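Long-range contact in putative secreted glycosylhydrolase (Parabacteroides distasonis ATCC 8503, PDB 3IMM), which is a putative secreted glycoside hydrolase of the 3-keto-disaccharide hydrolase family and probably cleaves sugar linkages, though its substrate is not established: residues Ile104-Leu108 against Ile163-Leu167. Sequence-based numbering, arbitrary orientation.
Sequences IYGHL and IPSWL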
loop_
_atom_site.group_PDB
_atom_site.type_symbol
_atom_site.label_atom_id
_atom_site.label_comp_id
_atom_site.label_asym_id
_atom_site.label_seq_id
_atom_site.Cartn_x
_atom_site.Cartn_y
_atom_site.Cartn_z
ATOM N N ILE A 104 -0.699 3.904 7.343
ATOM C CA ILE A 104 -0.245 2.515 7.516
ATOM C C ILE A 104 -1.415 1.777 8.127
ATOM O O ILE A 104 -1.801 1.993 9.315
ATOM C CB ILE A 104 1.040 2.389 8.378
ATOM C CG1 ILE A 104 2.095 3.370 7.910
ATOM C CG2 ILE A 104 1.613 0.928 8.337
ATOM C CD1 ILE A 104 2.506 3.103 6.443
ATOM N N TYR A 105 -2.044 0.955 7.293
ATOM C CA TYR A 105 -3.335 0.404 7.601
ATOM C C TYR A 105 -3.269 -0.327 8.921
ATOM O O TYR A 105 -2.375 -1.134 9.156
ATOM C CB TYR A 105 -3.894 -0.549 6.533
ATOM C CG TYR A 105 -5.181 -1.139 7.004
ATOM C CD1 TYR A 105 -6.335 -0.381 6.978
ATOM C CD2 TYR A 105 -5.237 -2.416 7.587
ATOM C CE1 TYR A 105 -7.529 -0.869 7.491
ATOM C CE2 TYR A 105 -6.431 -2.912 8.094
ATOM C CZ TYR A 105 -7.575 -2.134 8.016
ATOM O OH TYR A 105 -8.766 -2.578 8.487
ATOM N N GLY A 106 -4.240 -0.042 9.763
ATOM C CA GLY A 106 -4.332 -0.679 11.094
ATOM C C GLY A 106 -3.353 -0.238 12.157
ATOM O O GLY A 106 -3.451 -0.700 13.332
ATOM N N HIS A 107 -2.463 0.701 11.799
ATOM C CA HIS A 107 -1.293 1.033 12.625
ATOM C C HIS A 107 -1.024 2.519 12.874
ATOM O O HIS A 107 -0.625 2.907 13.992
ATOM C CB HIS A 107 -0.047 0.344 12.050
ATOM C CG HIS A 107 -0.105 -1.147 12.166
ATOM N ND1 HIS A 107 -0.760 -1.946 11.250
ATOM C CD2 HIS A 107 0.360 -1.978 13.130
ATOM C CE1 HIS A 107 -0.670 -3.205 11.637
ATOM N NE2 HIS A 107 -0.000 -3.250 12.779
ATOM N N LEU A 108 -1.199 3.345 11.848
ATOM C CA LEU A 108 -0.838 4.750 11.923
ATOM C C LEU A 108 -1.623 5.589 10.922
ATOM O O LEU A 108 -1.633 5.295 9.725
ATOM C CB LEU A 108 0.682 4.914 11.672
ATOM C CG LEU A 108 1.234 6.340 11.761
ATOM C CD1 LEU A 108 1.170 6.883 13.250
ATOM C CD2 LEU A 108 2.650 6.365 11.164
ATOM N N ILE A 163 -5.210 -2.433 17.316
ATOM C CA ILE A 163 -4.818 -3.061 16.055
ATOM C C ILE A 163 -5.811 -4.178 15.741
ATOM O O ILE A 163 -6.093 -4.997 16.614
ATOM C CB ILE A 163 -3.369 -3.650 16.137
ATOM C CG1 ILE A 163 -2.321 -2.511 16.355
ATOM C CG2 ILE A 163 -3.066 -4.447 14.872
ATOM C CD1 ILE A 163 -1.007 -2.948 16.997
ATOM N N PRO A 164 -6.317 -4.239 14.496
ATOM C CA PRO A 164 -7.271 -5.309 14.161
ATOM C C PRO A 164 -6.734 -6.676 14.534
ATOM O O PRO A 164 -5.531 -6.934 14.403
ATOM C CB PRO A 164 -7.416 -5.183 12.672
ATOM C CG PRO A 164 -7.122 -3.783 12.367
ATOM C CD PRO A 164 -6.061 -3.359 13.352
ATOM N N SER A 165 -7.620 -7.541 15.008
ATOM C CA SER A 165 -7.220 -8.842 15.489
ATOM C C SER A 165 -6.430 -9.647 14.450
ATOM O O SER A 165 -5.544 -10.426 14.808
ATOM C CB SER A 165 -8.440 -9.585 15.946
ATOM O OG SER A 165 -8.076 -10.886 16.334
ATOM N N TRP A 166 -6.705 -9.420 13.163
ATOM C CA TRP A 166 -6.016 -10.145 12.084
ATOM C C TRP A 166 -4.589 -9.663 11.776
ATOM O O TRP A 166 -3.917 -10.225 10.883
ATOM C CB TRP A 166 -6.876 -10.161 10.804
ATOM C CG TRP A 166 -7.179 -8.807 10.200
ATOM C CD1 TRP A 166 -6.434 -8.141 9.287
ATOM C CD2 TRP A 166 -8.337 -7.988 10.446
ATOM N NE1 TRP A 166 -7.028 -6.951 8.963
ATOM C CE2 TRP A 166 -8.199 -6.831 9.662
ATOM C CE3 TRP A 166 -9.466 -8.113 11.277
ATOM C CZ2 TRP A 166 -9.147 -5.820 9.655
ATOM C CZ3 TRP A 166 -10.405 -7.102 11.263
ATOM C CH2 TRP A 166 -10.241 -5.980 10.468
ATOM N N LEU A 167 -4.104 -8.665 12.524
ATOM C CA LEU A 167 -2.724 -8.151 12.356
ATOM C C LEU A 167 -1.938 -8.244 13.666
ATOM O O LEU A 167 -1.531 -7.224 14.219
ATOM C CB LEU A 167 -2.769 -6.695 11.860
ATOM C CG LEU A 167 -3.608 -6.400 10.607
ATOM C CD1 LEU A 167 -3.751 -4.942 10.366
ATOM C CD2 LEU A 167 -2.978 -7.096 9.437
HETATM O O HOH W 1 0.633 -5.585 14.201
#
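Leu167 pushes its CD1 methyl between Tyr105 and His107, 4.0 Å from Tyr105 CD2 and 3.8 Å from His107 CE1. Ile163 adds its CG2 methyl, 3.9 Å from His107 NE2, and the Pro164 ring packs by CD against Gly106. A side chain at Gly106 would run into Leu167 CD1, and the positive phi there also suits glycine. With CG anti to the backbone N (chi1 176°), Tyr105 reaches out to the indole edge of Trp166, its OH 3.5 Å from CZ2; Pro164 CB of the same turn lies over one face of that indole.

No direct hydrogen bond joins the segments; His107 provides a water-mediated one. Its ND1 donates to Tyr105 O (2.8 Å, 168°), fixing the imidazole's rotation, while NE2 meets a water 2.8 Å away that donates to Leu167 O. A leucine in its place would probably leave Tyr105 O and this water without their imidazole partner.

Pro164 to Leu167 form a type I turn, and His107 and Leu108 opposite Ile104 a classic beta bulge. Phe171 stacks on His107, Asn157 bonds Gly106 O, and the two loops meet beside strands 80-85 and 141-147, with Tyr105 about 5 Å from the bound sodium ion.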